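Side-chain contact in vinylacetyl-CoA Delta-isomerase (Nitrosopumilus maritimus SCM1, PDB 6VJR), which probably dehydrates 4-hydroxybutyryl-CoA and isomerises vinylacetyl-CoA, using bound FAD and a [4Fe-4S] cluster: residues D149-G152 with D153-K156. Sequence-based numbering, arbitrary orientation.
With FAD (flavin-adenine dinucleotide), chain F.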
# COMPACT_ATOMS: atom_id res chain seq x y z
N ASP A 149 -8.52 -11.64 29.40
CA ASP A 149 -9.37 -11.04 30.40
C ASP A 149 -9.90 -9.71 29.85
O ASP A 149 -9.47 -9.22 28.80
CB ASP A 149 -8.61 -10.75 31.69
CG ASP A 149 -7.82 -11.96 32.17
OD1 ASP A 149 -6.72 -12.16 31.62
OD2 ASP A 149 -8.36 -12.75 32.97
N PRO A 150 -10.90 -9.10 30.51
CA PRO A 150 -11.38 -7.79 30.08
C PRO A 150 -10.33 -6.68 30.13
O PRO A 150 -10.40 -5.82 29.26
CB PRO A 150 -12.58 -7.54 30.98
CG PRO A 150 -13.02 -8.92 31.41
CD PRO A 150 -11.73 -9.66 31.56
N LYS A 151 -9.50 -6.70 31.17
CA LYS A 151 -8.28 -5.93 31.31
C LYS A 151 -8.44 -4.50 31.86
O LYS A 151 -7.41 -3.89 32.17
CB LYS A 151 -7.44 -5.85 30.03
CG LYS A 151 -6.94 -7.21 29.55
CD LYS A 151 -5.91 -7.17 28.44
CE LYS A 151 -6.36 -6.41 27.28
NZ LYS A 151 -5.46 -6.39 26.10
N GLY A 152 -9.62 -3.90 31.91
CA GLY A 152 -9.76 -2.58 32.53
C GLY A 152 -8.91 -1.50 31.85
O GLY A 152 -9.01 -1.26 30.64
N ASP A 153 -8.08 -0.84 32.66
CA ASP A 153 -7.20 0.20 32.17
C ASP A 153 -5.98 -0.46 31.52
O ASP A 153 -5.18 -1.13 32.19
CB ASP A 153 -6.80 1.10 33.33
CG ASP A 153 -5.94 2.28 32.90
OD1 ASP A 153 -5.25 2.18 31.81
OD2 ASP A 153 -5.91 3.25 33.63
N ARG A 154 -5.89 -0.34 30.20
CA ARG A 154 -4.87 -1.01 29.40
C ARG A 154 -3.42 -0.63 29.78
O ARG A 154 -2.49 -1.37 29.43
CB ARG A 154 -5.05 -0.80 27.90
CG ARG A 154 -6.03 -1.75 27.23
CD ARG A 154 -7.40 -1.79 27.81
NE ARG A 154 -8.25 -2.65 27.01
CZ ARG A 154 -9.25 -3.38 27.48
NH1 ARG A 154 -9.79 -3.15 28.67
NH2 ARG A 154 -9.85 -4.26 26.71
N SER A 155 -3.24 0.53 30.41
CA SER A 155 -1.94 1.03 30.82
C SER A 155 -1.46 0.43 32.15
O SER A 155 -0.35 0.75 32.59
CB SER A 155 -1.99 2.53 30.88
OG SER A 155 -2.63 3.02 32.05
N LYS A 156 -2.27 -0.44 32.78
CA LYS A 156 -1.96 -0.95 34.11
C LYS A 156 -2.03 -2.47 34.11
O LYS A 156 -2.84 -3.06 33.42
CB LYS A 156 -2.88 -0.39 35.21
CG LYS A 156 -2.83 1.12 35.33
CD LYS A 156 -3.86 1.58 36.34
CE LYS A 156 -3.98 3.07 36.35
NZ LYS A 156 -2.71 3.64 36.76
PA FAD F . -7.07 -3.81 23.46
O1A FAD F . -5.94 -4.40 24.19
O2A FAD F . -7.99 -2.94 24.21
O5B FAD F . -6.45 -3.16 22.14
C5B FAD F . -6.96 -1.93 21.58
C4B FAD F . -5.80 -1.13 21.05
O4B FAD F . -5.02 -0.62 22.15
C3B FAD F . -4.80 -1.88 20.14
O3B FAD F . -4.34 -1.01 19.10
C2B FAD F . -3.67 -2.23 21.09
O2B FAD F . -2.40 -2.46 20.50
C1B FAD F . -3.66 -1.00 22.00
N9A FAD F . -3.14 -1.26 23.33
C8A FAD F . -3.67 -2.03 24.35
N7A FAD F . -2.96 -2.04 25.46
C5A FAD F . -1.87 -1.24 25.15
C6A FAD F . -0.75 -0.86 25.90
N6A FAD F . -0.58 -1.20 27.18
N1A FAD F . 0.20 -0.11 25.28
C2A FAD F . -0.02 0.26 24.00
N3A FAD F . -1.05 -0.01 23.20
C4A FAD F . -1.95 -0.78 23.83
N1 FAD F . -9.08 -14.43 23.27
C2 FAD F . -9.11 -15.61 23.98
O2 FAD F . -8.49 -15.77 25.04
N3 FAD F . -9.80 -16.68 23.45
C4 FAD F . -10.51 -16.70 22.28
O4 FAD F . -11.18 -17.66 21.94
C4X FAD F . -10.55 -15.41 21.60
N5 FAD F . -11.25 -15.32 20.47
C5X FAD F . -11.47 -14.05 19.96
C6 FAD F . -12.38 -13.86 18.91
C7 FAD F . -12.66 -12.60 18.41
C7M FAD F . -13.72 -12.42 17.35
C8 FAD F . -11.90 -11.49 18.86
C8M FAD F . -12.10 -10.14 18.25
C9 FAD F . -10.94 -11.67 19.82
C9A FAD F . -10.73 -12.94 20.41
N10 FAD F . -9.86 -13.13 21.48
C10 FAD F . -9.80 -14.34 22.17
C1' FAD F . -9.32 -11.91 22.10
C2' FAD F . -8.12 -11.25 21.46
O2' FAD F . -6.96 -11.98 21.87
C3' FAD F . -8.02 -9.79 21.92
O3' FAD F . -9.08 -9.10 21.30
C4' FAD F . -6.65 -9.12 21.69
O4' FAD F . -5.66 -9.67 22.57
C5' FAD F . -6.70 -7.62 21.89
O5' FAD F . -7.15 -7.32 23.20
P FAD F . -8.36 -6.37 23.44
O1P FAD F . -9.56 -6.81 22.72
O2P FAD F . -8.45 -6.18 24.89
O3P FAD F . -7.98 -4.96 22.78
O HOH W 1 -4.62 -3.93 31.40
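Arg154 turns its guanidinium back onto the backbone of Pro150 and Gly152. Arg154 NH1 donates a nearly straight hydrogen bond (165°) to Gly152 O, 2.8 Å away. The acceptor lies almost in the guanidinium plane. A weak bond runs from the same NH1 to Pro150 O, which stands oblique to the group. Lys151 CB packs over one guanidinium face, 3.8 Å from NH1 of Arg154. The Arg154 chain bends at chi2 (55°) and then runs extended, and NE faces the FAD pyrophosphate. There Arg154 NE bonds O2A of FAD at 2.8 Å, almost straight (170°). NH2 adds weak bonds to O2A and O2P. Lys151 NZ reaches the same pyrophosphate and bonds O1A of FAD at 2.8 Å. The two cations probably offset the pyrophosphate charge together, in a loop between strands 143-146 and 169-173 of the HpaB-type N-terminal region. Residues 153-156, Arg154 among them, form a type I beta turn. Asp153 OD1 accepts from Ser155 N at 3.0 Å, which makes an Asx turn. Ser155 OG bonds the same oxygen from the same face of the carboxylate. Arg154 O takes a bond from N6A of the FAD adenine, 3.0 Å away. Val316 of the second subunit packs on Arg154, and Asp382 of that subunit also binds this FAD.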